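Local coordinates for periplasmic binding protein/LacI transcriptional regulator (Burkholderia graminis C4D1M, PDB 5HQJ) that probably serves an ABC transporter as its carbohydrate-capturing solute-binding protein, and is found here with alpha-D-arabinopyranose bound, at residues K27-A32 and Q283-E288; S100-A105 and V112-S117; T130-A135 and M265-V270; A154-Q159 and V198-T203. All blocks are in the same frame, centred on the assembly; numbering follows the deposited sequence.

Contact 1: K27-A32 and Q283-E288; sequences KDISVA and QIQGQE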
loop_
_atom_site.group_PDB
_atom_site.type_symbol
_atom_site.label_atom_id
_atom_site.label_comp_id
_atom_site.label_asym_id
_atom_site.label_seq_id
_atom_site.Cartn_x
_atom_site.Cartn_y
_atom_site.Cartn_z
ATOM N N LYS A 27 -21.831 -22.024 -1.250
ATOM C CA LYS A 27 -22.828 -21.000 -0.971
ATOM C C LYS A 27 -22.978 -20.731 0.528
ATOM O O LYS A 27 -23.431 -19.654 0.926
ATOM C CB LYS A 27 -24.179 -21.401 -1.564
ATOM C CG LYS A 27 -24.769 -22.672 -0.970
ATOM C CD LYS A 27 -26.203 -22.877 -1.425
ATOM C CE LYS A 27 -26.858 -23.996 -0.640
ATOM N NZ LYS A 27 -27.606 -24.940 -1.517
ATOM N N ASP A 28 -22.595 -21.701 1.356
ATOM C CA ASP A 28 -22.615 -21.513 2.811
ATOM C C ASP A 28 -21.329 -20.865 3.332
ATOM O O ASP A 28 -21.241 -20.513 4.518
ATOM C CB ASP A 28 -22.829 -22.852 3.528
ATOM C CG ASP A 28 -24.089 -23.554 3.081
ATOM O OD1 ASP A 28 -25.123 -22.868 2.910
ATOM O OD2 ASP A 28 -24.036 -24.792 2.896
ATOM N N ILE A 29 -20.339 -20.706 2.453
ATOM C CA ILE A 29 -19.081 -20.079 2.840
ATOM C C ILE A 29 -19.220 -18.577 2.825
ATOM O O ILE A 29 -19.771 -17.986 1.893
ATOM C CB ILE A 29 -17.920 -20.472 1.926
ATOM C CG1 ILE A 29 -17.672 -21.974 2.005
ATOM C CG2 ILE A 29 -16.626 -19.741 2.337
ATOM C CD1 ILE A 29 -16.606 -22.480 1.038
ATOM N N SER A 30 -18.697 -17.969 3.874
ATOM C CA SER A 30 -18.774 -16.540 4.074
ATOM C C SER A 30 -17.374 -16.021 4.335
ATOM O O SER A 30 -16.691 -16.504 5.253
ATOM C CB SER A 30 -19.695 -16.213 5.251
ATOM O OG SER A 30 -20.084 -14.856 5.239
ATOM N N VAL A 31 -16.957 -15.047 3.524
ATOM C CA VAL A 31 -15.656 -14.401 3.661
ATOM C C VAL A 31 -15.808 -12.893 3.672
ATOM O O VAL A 31 -16.672 -12.330 3.000
ATOM C CB VAL A 31 -14.688 -14.811 2.522
ATOM C CG1 VAL A 31 -14.465 -16.308 2.563
ATOM C CG2 VAL A 31 -15.187 -14.359 1.129
ATOM N N ALA A 32 -14.930 -12.254 4.416
ATOM C CA ALA A 32 -14.929 -10.827 4.594
ATOM C C ALA A 32 -13.532 -10.283 4.288
ATOM O O ALA A 32 -12.536 -10.881 4.701
ATOM C CB ALA A 32 -15.361 -10.467 6.009
ATOM N N GLN A 283 -8.319 -22.561 2.586
ATOM C CA GLN A 283 -8.050 -22.847 3.990
ATOM C C GLN A 283 -9.333 -23.284 4.687
ATOM O O GLN A 283 -9.331 -24.247 5.445
ATOM C CB GLN A 283 -7.446 -21.630 4.684
ATOM C CG GLN A 283 -5.980 -21.329 4.247
ATOM C CD GLN A 283 -5.472 -19.998 4.794
ATOM O OE1 GLN A 283 -6.100 -19.404 5.668
ATOM N NE2 GLN A 283 -4.343 -19.520 4.270
ATOM N N ILE A 284 -10.421 -22.571 4.402
ATOM C CA ILE A 284 -11.736 -22.910 4.925
ATOM C C ILE A 284 -12.114 -24.334 4.540
ATOM O O ILE A 284 -12.631 -25.093 5.361
ATOM C CB ILE A 284 -12.807 -21.932 4.404
ATOM C CG1 ILE A 284 -12.592 -20.547 5.016
ATOM C CG2 ILE A 284 -14.212 -22.441 4.726
ATOM C CD1 ILE A 284 -13.311 -19.440 4.320
ATOM N N GLN A 285 -11.850 -24.699 3.291
ATOM C CA GLN A 285 -12.234 -26.012 2.802
ATOM C C GLN A 285 -11.157 -27.085 3.041
ATOM O O GLN A 285 -11.240 -28.188 2.504
ATOM C CB GLN A 285 -12.593 -25.919 1.320
ATOM C CG GLN A 285 -14.078 -25.716 1.089
ATOM C CD GLN A 285 -14.463 -25.729 -0.376
ATOM O OE1 GLN A 285 -13.609 -25.652 -1.260
ATOM N NE2 GLN A 285 -15.764 -25.830 -0.640
ATOM N N GLY A 286 -10.160 -26.760 3.861
ATOM C CA GLY A 286 -9.202 -27.744 4.343
ATOM C C GLY A 286 -8.229 -28.347 3.339
ATOM O O GLY A 286 -7.790 -29.483 3.518
ATOM N N GLN A 287 -7.870 -27.609 2.293
ATOM C CA GLN A 287 -6.894 -28.122 1.334
ATOM C C GLN A 287 -5.806 -27.112 1.021
ATOM O O GLN A 287 -5.210 -27.138 -0.051
ATOM C CB GLN A 287 -7.595 -28.573 0.050
ATOM C CG GLN A 287 -8.594 -27.591 -0.531
ATOM C CD GLN A 287 -9.705 -28.297 -1.301
ATOM O OE1 GLN A 287 -10.006 -29.465 -1.048
ATOM N NE2 GLN A 287 -10.323 -27.588 -2.240
ATOM N N GLU A 288 -5.546 -26.227 1.976
ATOM C CA GLU A 288 -4.353 -25.403 1.927
ATOM C C GLU A 288 -3.282 -26.023 2.805
ATOM O O GLU A 288 -3.137 -25.673 3.981
ATOM C CB GLU A 288 -4.646 -23.982 2.376
ATOM C CG GLU A 288 -3.429 -23.084 2.333
ATOM C CD GLU A 288 -3.666 -21.863 1.495
ATOM O OE1 GLU A 288 -4.223 -21.998 0.387
ATOM O OE2 GLU A 288 -3.305 -20.771 1.952
#

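Contact 2: S100-A105 and V112-S117; sequences SVMKRA and VLTYDS. With 64K (alpha-D-arabinopyranose), chain B.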
loop_
_atom_site.group_PDB
_atom_site.type_symbol
_atom_site.label_atom_id
_atom_site.label_comp_id
_atom_site.label_asym_id
_atom_site.label_seq_id
_atom_site.Cartn_x
_atom_site.Cartn_y
_atom_site.Cartn_z
ATOM N N SER A 100 -4.575 -9.273 19.208
ATOM C CA SER A 100 -5.354 -10.030 20.174
ATOM C C SER A 100 -6.668 -10.583 19.610
ATOM O O SER A 100 -6.993 -11.753 19.813
ATOM C CB SER A 100 -5.638 -9.150 21.399
ATOM O OG SER A 100 -4.877 -7.951 21.329
ATOM N N VAL A 101 -7.430 -9.750 18.912
ATOM C CA VAL A 101 -8.721 -10.188 18.387
ATOM C C VAL A 101 -8.543 -11.156 17.208
ATOM O O VAL A 101 -9.382 -12.023 16.972
ATOM C CB VAL A 101 -9.588 -8.981 17.964
ATOM C CG1 VAL A 101 -8.966 -8.240 16.767
ATOM C CG2 VAL A 101 -11.018 -9.419 17.653
HETATM N N MSE A 102 -7.442 -11.033 16.484
HETATM C CA MSE A 102 -7.200 -11.945 15.363
HETATM C C MSE A 102 -6.893 -13.356 15.844
HETATM O O MSE A 102 -7.268 -14.335 15.198
HETATM C CB MSE A 102 -6.068 -11.418 14.476
HETATM C CG MSE A 102 -6.519 -10.208 13.661
HETATM SE SE MSE A 102 -5.167 -9.394 12.538
HETATM C CE MSE A 102 -4.945 -10.888 11.289
ATOM N N LYS A 103 -6.247 -13.458 17.000
ATOM C CA LYS A 103 -6.008 -14.751 17.610
ATOM C C LYS A 103 -7.298 -15.431 18.065
ATOM O O LYS A 103 -7.436 -16.631 17.885
ATOM C CB LYS A 103 -5.052 -14.617 18.794
ATOM C CG LYS A 103 -3.641 -14.254 18.379
ATOM C CD LYS A 103 -2.594 -14.869 19.277
ATOM C CE LYS A 103 -1.210 -14.801 18.622
ATOM N NZ LYS A 103 -0.820 -16.069 17.908
ATOM N N ARG A 104 -8.241 -14.678 18.631
ATOM C CA ARG A 104 -9.502 -15.277 19.081
ATOM C C ARG A 104 -10.305 -15.820 17.904
ATOM O O ARG A 104 -10.841 -16.929 17.967
ATOM C CB ARG A 104 -10.342 -14.265 19.858
ATOM C CG ARG A 104 -9.523 -13.308 20.710
ATOM C CD ARG A 104 -10.312 -12.832 21.921
ATOM N NE ARG A 104 -11.694 -12.525 21.555
ATOM C CZ ARG A 104 -12.132 -11.325 21.181
ATOM N NH1 ARG A 104 -11.304 -10.285 21.140
ATOM N NH2 ARG A 104 -13.408 -11.161 20.854
ATOM N N ALA A 105 -10.378 -15.032 16.832
ATOM C CA ALA A 105 -11.045 -15.440 15.597
ATOM C C ALA A 105 -10.558 -16.809 15.142
ATOM O O ALA A 105 -11.337 -17.677 14.787
ATOM C CB ALA A 105 -10.800 -14.397 14.497
ATOM N N VAL A 112 -7.735 -16.735 8.972
ATOM C CA VAL A 112 -7.352 -15.342 8.955
ATOM C C VAL A 112 -6.043 -15.184 8.203
ATOM O O VAL A 112 -5.085 -15.903 8.458
ATOM C CB VAL A 112 -7.219 -14.783 10.382
ATOM C CG1 VAL A 112 -6.770 -13.340 10.351
ATOM C CG2 VAL A 112 -8.557 -14.906 11.122
ATOM N N LEU A 113 -6.018 -14.228 7.286
ATOM C CA LEU A 113 -4.784 -13.861 6.638
ATOM C C LEU A 113 -4.729 -12.361 6.410
ATOM O O LEU A 113 -5.743 -11.644 6.530
ATOM C CB LEU A 113 -4.627 -14.621 5.315
ATOM C CG LEU A 113 -5.603 -14.370 4.151
ATOM C CD1 LEU A 113 -5.279 -13.088 3.372
ATOM C CD2 LEU A 113 -5.615 -15.565 3.175
ATOM N N THR A 114 -3.535 -11.880 6.094
ATOM C CA THR A 114 -3.358 -10.465 5.774
ATOM C C THR A 114 -2.966 -10.269 4.327
ATOM O O THR A 114 -2.493 -11.214 3.681
ATOM C CB THR A 114 -2.309 -9.830 6.687
ATOM O OG1 THR A 114 -1.074 -10.557 6.596
ATOM C CG2 THR A 114 -2.812 -9.861 8.116
ATOM N N TYR A 115 -3.204 -9.050 3.833
ATOM C CA TYR A 115 -2.797 -8.646 2.472
ATOM C C TYR A 115 -2.406 -7.169 2.543
ATOM O O TYR A 115 -2.882 -6.437 3.415
ATOM C CB TYR A 115 -3.918 -8.924 1.429
ATOM C CG TYR A 115 -5.061 -7.957 1.511
ATOM C CD1 TYR A 115 -6.027 -8.098 2.507
ATOM C CD2 TYR A 115 -5.146 -6.868 0.665
ATOM C CE1 TYR A 115 -7.052 -7.195 2.639
ATOM C CE2 TYR A 115 -6.180 -5.941 0.790
ATOM C CZ TYR A 115 -7.128 -6.122 1.787
ATOM O OH TYR A 115 -8.150 -5.232 1.954
ATOM N N ASP A 116 -1.480 -6.777 1.666
ATOM C CA ASP A 116 -1.027 -5.397 1.502
ATOM C C ASP A 116 -0.183 -4.872 2.656
ATOM O O ASP A 116 0.936 -4.420 2.432
ATOM C CB ASP A 116 -2.244 -4.478 1.282
ATOM C CG ASP A 116 -1.861 -3.035 1.233
ATOM O OD1 ASP A 116 -0.954 -2.672 0.447
ATOM O OD2 ASP A 116 -2.450 -2.286 2.014
ATOM N N SER A 117 -0.761 -4.895 3.861
ATOM C CA SER A 117 -0.077 -4.441 5.078
ATOM C C SER A 117 -0.270 -5.462 6.206
ATOM O O SER A 117 -1.373 -5.717 6.709
ATOM C CB SER A 117 -0.553 -3.056 5.531
ATOM O OG SER A 117 0.511 -2.408 6.264
HETATM O O2 64K B . 0.100 -0.342 -0.120
HETATM C C2 64K B . -0.413 0.946 0.364
HETATM C C3 64K B . -0.676 1.800 -0.835
HETATM O O3 64K B . 0.556 2.264 -1.339
HETATM C C4 64K B . -1.487 3.043 -0.486
HETATM O O4 64K B . -0.735 3.967 0.323
HETATM C C5 64K B . -2.678 2.662 0.271
HETATM O O5 64K B . -2.264 2.044 1.514
HETATM C C1 64K B . -1.680 0.727 1.141
HETATM O O1 64K B . -1.374 0.046 2.296
#

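Contact 3: T130-A135 and M265-V270; sequences TNNEQA and MVQRPV. With 64K (alpha-D-arabinopyranose), chain B.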
loop_
_atom_site.group_PDB
_atom_site.type_symbol
_atom_site.label_atom_id
_atom_site.label_comp_id
_atom_site.label_asym_id
_atom_site.label_seq_id
_atom_site.Cartn_x
_atom_site.Cartn_y
_atom_site.Cartn_z
ATOM N N THR A 130 3.174 -6.926 -1.352
ATOM C CA THR A 130 4.449 -6.428 -1.836
ATOM C C THR A 130 5.547 -6.730 -0.831
ATOM O O THR A 130 5.307 -6.808 0.380
ATOM C CB THR A 130 4.346 -4.904 -2.082
ATOM O OG1 THR A 130 3.306 -4.724 -3.028
ATOM C CG2 THR A 130 5.616 -4.331 -2.596
ATOM N N ASN A 131 6.763 -6.906 -1.354
ATOM C CA ASN A 131 7.965 -6.903 -0.520
ATOM C C ASN A 131 8.347 -5.460 -0.363
ATOM O O ASN A 131 8.964 -4.877 -1.242
ATOM C CB ASN A 131 9.105 -7.692 -1.151
ATOM C CG ASN A 131 10.339 -7.744 -0.266
ATOM O OD1 ASN A 131 10.504 -6.930 0.660
ATOM N ND2 ASN A 131 11.216 -8.704 -0.543
ATOM N N ASN A 132 7.899 -4.873 0.724
ATOM C CA ASN A 132 7.882 -3.417 0.786
ATOM C C ASN A 132 9.251 -2.836 1.027
ATOM O O ASN A 132 9.591 -1.814 0.439
ATOM C CB ASN A 132 6.883 -2.979 1.826
ATOM C CG ASN A 132 5.473 -3.128 1.333
ATOM O OD1 ASN A 132 5.019 -2.369 0.470
ATOM N ND2 ASN A 132 4.763 -4.115 1.862
ATOM N N GLU A 133 10.092 -3.514 1.794
ATOM C CA GLU A 133 11.455 -3.006 1.927
ATOM C C GLU A 133 12.147 -3.095 0.560
ATOM O O GLU A 133 12.814 -2.150 0.148
ATOM C CB GLU A 133 12.257 -3.748 3.004
ATOM C CG GLU A 133 13.628 -3.116 3.219
ATOM C CD GLU A 133 14.310 -3.557 4.501
ATOM O OE1 GLU A 133 13.615 -4.026 5.427
ATOM O OE2 GLU A 133 15.549 -3.421 4.584
ATOM N N GLN A 134 11.976 -4.196 -0.185
ATOM C CA GLN A 134 12.610 -4.295 -1.497
ATOM C C GLN A 134 12.073 -3.223 -2.454
ATOM O O GLN A 134 12.808 -2.694 -3.287
ATOM C CB GLN A 134 12.419 -5.708 -2.132
ATOM C CG GLN A 134 13.024 -5.852 -3.525
ATOM C CD GLN A 134 14.515 -5.565 -3.553
ATOM O OE1 GLN A 134 14.972 -4.644 -4.233
ATOM N NE2 GLN A 134 15.283 -6.361 -2.822
ATOM N N ALA A 135 10.786 -2.908 -2.364
ATOM C CA ALA A 135 10.285 -1.840 -3.218
ATOM C C ALA A 135 11.006 -0.503 -2.906
ATOM O O ALA A 135 11.309 0.284 -3.797
ATOM C CB ALA A 135 8.793 -1.683 -3.045
HETATM N N MSE A 265 5.826 3.175 -8.745
HETATM C CA MSE A 265 5.880 1.775 -8.339
HETATM C C MSE A 265 4.449 1.270 -8.239
HETATM O O MSE A 265 3.711 1.776 -7.386
HETATM C CB MSE A 265 6.611 1.603 -6.997
HETATM C CG MSE A 265 8.000 2.203 -6.951
HETATM SE SE MSE A 265 9.209 1.122 -8.021
HETATM C CE MSE A 265 9.427 -0.407 -6.842
ATOM N N VAL A 266 4.067 0.302 -9.093
ATOM C CA VAL A 266 2.712 -0.212 -9.126
ATOM C C VAL A 266 2.714 -1.596 -8.527
ATOM O O VAL A 266 3.399 -2.471 -9.017
ATOM C CB VAL A 266 2.133 -0.218 -10.529
ATOM C CG1 VAL A 266 0.662 -0.657 -10.483
ATOM C CG2 VAL A 266 2.276 1.178 -11.162
ATOM N N GLN A 267 1.957 -1.768 -7.451
ATOM C CA GLN A 267 1.796 -3.045 -6.776
ATOM C C GLN A 267 0.769 -3.860 -7.590
ATOM O O GLN A 267 0.421 -3.450 -8.685
ATOM C CB GLN A 267 1.349 -2.830 -5.330
ATOM C CG GLN A 267 2.173 -1.837 -4.546
ATOM C CD GLN A 267 1.641 -1.751 -3.154
ATOM O OE1 GLN A 267 1.740 -2.694 -2.389
ATOM N NE2 GLN A 267 1.042 -0.601 -2.813
ATOM N N ARG A 268 0.329 -5.006 -7.074
ATOM C CA ARG A 268 -0.707 -5.801 -7.705
ATOM C C ARG A 268 -1.923 -5.957 -6.770
ATOM O O ARG A 268 -2.177 -7.014 -6.245
ATOM C CB ARG A 268 -0.127 -7.172 -8.139
ATOM C CG ARG A 268 0.931 -7.080 -9.239
ATOM C CD ARG A 268 1.102 -8.350 -10.021
ATOM N NE ARG A 268 1.901 -8.085 -11.211
ATOM C CZ ARG A 268 3.226 -8.047 -11.225
ATOM N NH1 ARG A 268 3.906 -8.277 -10.117
ATOM N NH2 ARG A 268 3.861 -7.784 -12.349
ATOM N N PRO A 269 -2.674 -4.857 -6.535
ATOM C CA PRO A 269 -3.795 -4.883 -5.577
ATOM C C PRO A 269 -4.954 -5.812 -6.004
ATOM O O PRO A 269 -5.614 -6.434 -5.176
ATOM C CB PRO A 269 -4.225 -3.397 -5.512
ATOM C CG PRO A 269 -3.698 -2.759 -6.770
ATOM C CD PRO A 269 -2.406 -3.503 -7.048
ATOM N N VAL A 270 -5.223 -5.888 -7.311
ATOM C CA VAL A 270 -6.276 -6.757 -7.821
ATOM C C VAL A 270 -5.910 -8.198 -7.483
ATOM O O VAL A 270 -6.732 -8.953 -6.978
ATOM C CB VAL A 270 -6.473 -6.608 -9.360
ATOM C CG1 VAL A 270 -7.628 -7.456 -9.795
ATOM C CG2 VAL A 270 -6.751 -5.204 -9.706
HETATM O O2 64K B . 0.100 -0.342 -0.120
HETATM C C2 64K B . -0.413 0.946 0.364
HETATM C C3 64K B . -0.676 1.800 -0.835
HETATM O O3 64K B . 0.556 2.264 -1.339
HETATM C C4 64K B . -1.487 3.043 -0.486
HETATM O O4 64K B . -0.735 3.967 0.323
HETATM C C5 64K B . -2.678 2.662 0.271
HETATM O O5 64K B . -2.264 2.044 1.514
HETATM C C1 64K B . -1.680 0.727 1.141
HETATM O O1 64K B . -1.374 0.046 2.296
HETATM O O HOH W 1 2.210 -6.267 -5.048
HETATM O O HOH W 2 1.935 -4.431 -0.021
#

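Contact 4: A154-Q159 and V198-T203; sequences AIITGQ and VSVVET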
loop_
_atom_site.group_PDB
_atom_site.type_symbol
_atom_site.label_atom_id
_atom_site.label_comp_id
_atom_site.label_asym_id
_atom_site.label_seq_id
_atom_site.Cartn_x
_atom_site.Cartn_y
_atom_site.Cartn_z
ATOM N N ALA A 154 13.671 14.270 -0.380
ATOM C CA ALA A 154 12.629 14.197 0.652
ATOM C C ALA A 154 11.755 12.966 0.451
ATOM O O ALA A 154 11.586 12.488 -0.666
ATOM C CB ALA A 154 11.760 15.458 0.673
ATOM N N ILE A 155 11.240 12.439 1.558
ATOM C CA ILE A 155 10.373 11.283 1.581
ATOM C C ILE A 155 9.058 11.659 2.224
ATOM O O ILE A 155 9.027 12.176 3.359
ATOM C CB ILE A 155 11.014 10.090 2.369
ATOM C CG1 ILE A 155 12.389 9.742 1.832
ATOM C CG2 ILE A 155 10.007 8.868 2.389
ATOM C CD1 ILE A 155 13.095 8.655 2.654
ATOM N N ILE A 156 7.971 11.433 1.488
ATOM C CA ILE A 156 6.598 11.755 1.929
ATOM C C ILE A 156 5.885 10.447 2.159
ATOM O O ILE A 156 5.799 9.617 1.229
ATOM C CB ILE A 156 5.843 12.619 0.891
ATOM C CG1 ILE A 156 6.678 13.841 0.475
ATOM C CG2 ILE A 156 4.501 13.022 1.415
ATOM C CD1 ILE A 156 7.088 14.753 1.599
ATOM N N THR A 157 5.371 10.234 3.373
ATOM C CA THR A 157 4.690 8.990 3.669
ATOM C C THR A 157 3.249 9.248 4.041
ATOM O O THR A 157 2.789 10.389 3.974
ATOM C CB THR A 157 5.460 8.195 4.762
ATOM O OG1 THR A 157 4.836 6.908 4.879
ATOM C CG2 THR A 157 5.544 8.930 6.130
ATOM N N GLY A 158 2.544 8.189 4.445
ATOM C CA GLY A 158 1.142 8.306 4.810
ATOM C C GLY A 158 1.008 8.334 6.307
ATOM O O GLY A 158 1.532 9.225 6.975
ATOM N N GLN A 159 0.349 7.309 6.837
ATOM C CA GLN A 159 0.219 7.165 8.274
ATOM C C GLN A 159 1.530 6.584 8.860
ATOM O O GLN A 159 2.117 5.646 8.329
ATOM C CB GLN A 159 -1.024 6.313 8.613
ATOM C CG GLN A 159 -1.221 4.991 7.833
ATOM C CD GLN A 159 -2.022 5.130 6.522
ATOM O OE1 GLN A 159 -1.490 5.559 5.510
ATOM N NE2 GLN A 159 -3.293 4.726 6.541
ATOM N N VAL A 198 -0.495 18.147 0.282
ATOM C CA VAL A 198 -0.205 19.432 -0.357
ATOM C C VAL A 198 0.553 20.364 0.601
ATOM O O VAL A 198 1.619 20.870 0.259
ATOM C CB VAL A 198 -1.509 20.079 -0.850
ATOM C CG1 VAL A 198 -1.278 21.469 -1.304
ATOM C CG2 VAL A 198 -2.088 19.245 -1.973
ATOM N N SER A 199 0.045 20.521 1.832
ATOM C CA SER A 199 0.706 21.374 2.832
ATOM C C SER A 199 2.138 20.945 3.068
ATOM O O SER A 199 3.110 21.735 3.048
ATOM C CB SER A 199 -0.050 21.333 4.166
ATOM O OG SER A 199 -1.434 21.551 3.971
ATOM N N VAL A 200 2.329 19.635 3.258
ATOM C CA VAL A 200 3.661 19.100 3.475
ATOM C C VAL A 200 4.569 19.347 2.298
ATOM O O VAL A 200 5.670 19.842 2.465
ATOM C CB VAL A 200 3.589 17.583 3.789
ATOM C CG1 VAL A 200 5.007 16.965 3.863
ATOM C CG2 VAL A 200 2.812 17.370 5.099
ATOM N N VAL A 201 4.098 19.042 1.092
ATOM C CA VAL A 201 4.929 19.256 -0.075
ATOM C C VAL A 201 5.260 20.742 -0.261
ATOM O O VAL A 201 6.414 21.064 -0.559
ATOM C CB VAL A 201 4.269 18.703 -1.347
ATOM C CG1 VAL A 201 5.000 19.180 -2.609
ATOM C CG2 VAL A 201 4.306 17.193 -1.302
ATOM N N GLU A 202 4.262 21.622 -0.138
ATOM C CA GLU A 202 4.536 23.061 -0.199
ATOM C C GLU A 202 5.661 23.501 0.751
ATOM O O GLU A 202 6.520 24.249 0.371
ATOM C CB GLU A 202 3.280 23.875 0.129
ATOM C CG GLU A 202 2.217 23.814 -0.921
ATOM C CD GLU A 202 0.935 24.471 -0.467
ATOM O OE1 GLU A 202 0.777 24.682 0.757
ATOM O OE2 GLU A 202 0.090 24.764 -1.337
ATOM N N THR A 203 5.600 23.039 2.009
ATOM C CA THR A 203 6.608 23.378 3.002
ATOM C C THR A 203 7.996 22.832 2.642
ATOM O O THR A 203 9.013 23.518 2.764
ATOM C CB THR A 203 6.151 22.865 4.375
ATOM O OG1 THR A 203 4.957 23.565 4.754
ATOM C CG2 THR A 203 7.204 23.103 5.422
#

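Contact 1: K27-A32 and Q283-E288
Ile29 and Val31 meet Ile284 in an apolar patch that joins the first strand and the residue leading into it to the end of the last helix. A single methyl carries most of it: Ile284 CD1 lies 3.9 Å from Ile29 CG2 and 3.8 Å from Val31 CG1. The two isoleucine side chains run past one another in opposing directions, whereas Val31 is set at a slant to Ile284. With CG1 of Ile29 anti to the carbonyl carbon (chi1 -62°) and the chain continuing extended, its CD1 passes beyond Ile284 and reaches Gln285.

There the contact changes from aliphatic to amide. Ile29 CD1 rests against the glutamine at 3.8 Å from Gln285 NE2, the two chains crossing nearly at right angles. The amide is not left without a polar partner, since NE2 hydrogen-bonds to Lys24 O.

No hydrogen bond crosses between the segments; polar bonds instead shape the helix end. Gly286, with positive phi, is the C' residue of a Schellman motif, and its N bonds to Gln283 O at 3.1 Å. Across the turn, Gln283 NE2 donates to Glu288 OE2 at 2.8 Å, approaching from above the carboxylate plane; it is also hydrogen-bonded to Ser125 OG. Glu288 OE1 is held in turn by His279 ND1.

In the fold, Ile29 and Val31 pair through backbone hydrogen bonds with Lys59, and Val31 also with Gln61, on one flank, while Ser30 and Ala32 pair with Asp86 and Gly87 on the other. Helix 269-284 packs against this sheet, where Ile284 also touches Asp86, in a loop, and Lys111 of strand 111-115.

Contact 2: S100-A105 and V112-S117
Met102 and Ala105 pack on Val112 and Thr114 inside a beta-alpha-beta unit, strand 87-90, helix 99-106 and strand 111-115, one of the repeated elements of this alpha/beta lobe. The short helix and strand segments run at 137° to one another, with their axes 9.6 Å apart at closest approach.

The packing is wholly apolar. Met102, present as selenomethionine, bends at chi3 (67°), which turns its CE toward the strand. That methyl is 4.0 Å from Thr114 CG2, the two side chains crossing almost perpendicularly. It also leans on Val112 CG1, though the modelled separation there is too short to be trusted. The other branch of the valine, CG2, faces Ala105 CB at 4.1 Å, one turn further along the helix. Thr114 offers the helix its methyl, while OG1 hydrogen-bonds to Asp118 OD1, just past the strand.

Just past the strand's C-terminal end the character changes. Asp116 receives two sugar hydroxyls on its two oxygens: arabinose O2 donates to OD1 at 2.6 Å and O1 donates to OD2, also at 2.6 Å. Ser91 OG is a further partner of OD2. The same sugar is also hydrogen-bonded by Asn164, Arg168, Gln219, Asp247 and Gln267.

The chemistry divides accordingly along one segment. Methyl groups pack the strand against the helix, whereas the loop that follows delivers a carboxylate to the pocket; two short bonds to neighbouring hydroxyls are consistent with an ionised Asp116 and would suit a sugar whose O1 and O2 are both within its reach.

Contact 3: T130-A135 and M265-V270
Two backbone segments that pass between the lobes run close together here, with CA atoms 6.5 Å apart at Thr130 and Gln267 and 7.7 Å apart at Ala135 and Met265. Thr130 OG1 donates a short hydrogen bond of 2.6 Å to Gln267 OE1, in the carbonyl plane and on a lone pair (C=O...donor angle 119°), although the two side chains cross nearly at right angles. A water donates to the same OG1 at 2.8 Å and accepts from Arg268 N, bridging the segments a second time. Another water accepts from Thr130 N beside Gln267 OE1.

At the Ala135 and Met265 end the contact turns apolar. Met265, a selenomethionine bent at both chi2 and chi3, curls its CE back to lie 4.1 Å from Ala135 CB. Asn131 caps the helix carrying that alanine, its OD1 accepting from Gln134 N.

The far side of the Gln267 amide serves the ligand: NE2 donates almost straight (174°) to arabinose O2 at 2.9 Å, and also to Asp247 OD1. With an acceptor role fixed by Thr130 on one end and donor roles on the other, the pattern of bonds favours this orientation of the amide over the flipped one. Thr130 is therefore a second-shell residue that orients a first-shell one, at crossovers of the kind that form the hinge in type I periplasmic binding proteins.

Contact 4: A154-Q159 and V198-T203
Ile156 is the residue through which strand 150-156 meets helix 194-207, an alpha/beta packing in the second Rossmann-like lobe. Its CD1 lies 3.8 Å from Val200 CG1, and the two side chains pass each other in opposite directions. A looser touch follows a step along the helix, where Ile156 CG1 stands 4.5 Å from Val201 CG2. No hydrogen bond crosses between the segments; the contact is apolar packing.

The torsions explain which methyls are used. Ile156 carries CG1 anti to the carbonyl carbon (chi1 -51°), and a bend at chi2 (-58°) folds CD1 round toward Val200. On the helix, Val200 CG1 is the branch that leans to the strand.

Regular hydrogen bonding holds both sides in place. The helix has the usual i to i+4 bonds, such as Glu202 N to Val198 O at 2.8 Å and Thr203 N to Ser199 O at 3.0 Å. The strand pairs through Ala154 and Ile156 with strand 211-216, and through Ile155 with strand 181-188. Because the helix connects those two neighbouring strands, it makes a beta-alpha-beta crossover over the strand between them.

Further out, Val200 also touches Glu186 and Gln188 of strand 181-188, while Val201 packs on Val225 and Val228 of helix 221-229. Past the strand end the chain turns toward the cleft: Thr157 O accepts from Thr190 OG1, Gln159 touches the pocket residue Asp192, and Gln159 NE2 makes a weak hydrogen bond to Asn93 OD1.

Contact 1 opens almost at the N terminus and closes at the end of helix 269-284, so the other three fall within its span, and none of them crosses another. Contact 2 comes first, closing a short loop of six residues within the first lobe. Contact 3 opens later, where the chain leaves that lobe's sheet, and closes on the return; contact 4 lies inside its span and stays in the second lobe. Contacts 1 and 2 reach the same sheet and touch through Gln283 and Leu113. Contacts 2 and 3 meet at the sugar, joining lobe and crossover, whereas contacts 1 and 4 lie at far ends, their centres 41 Å apart.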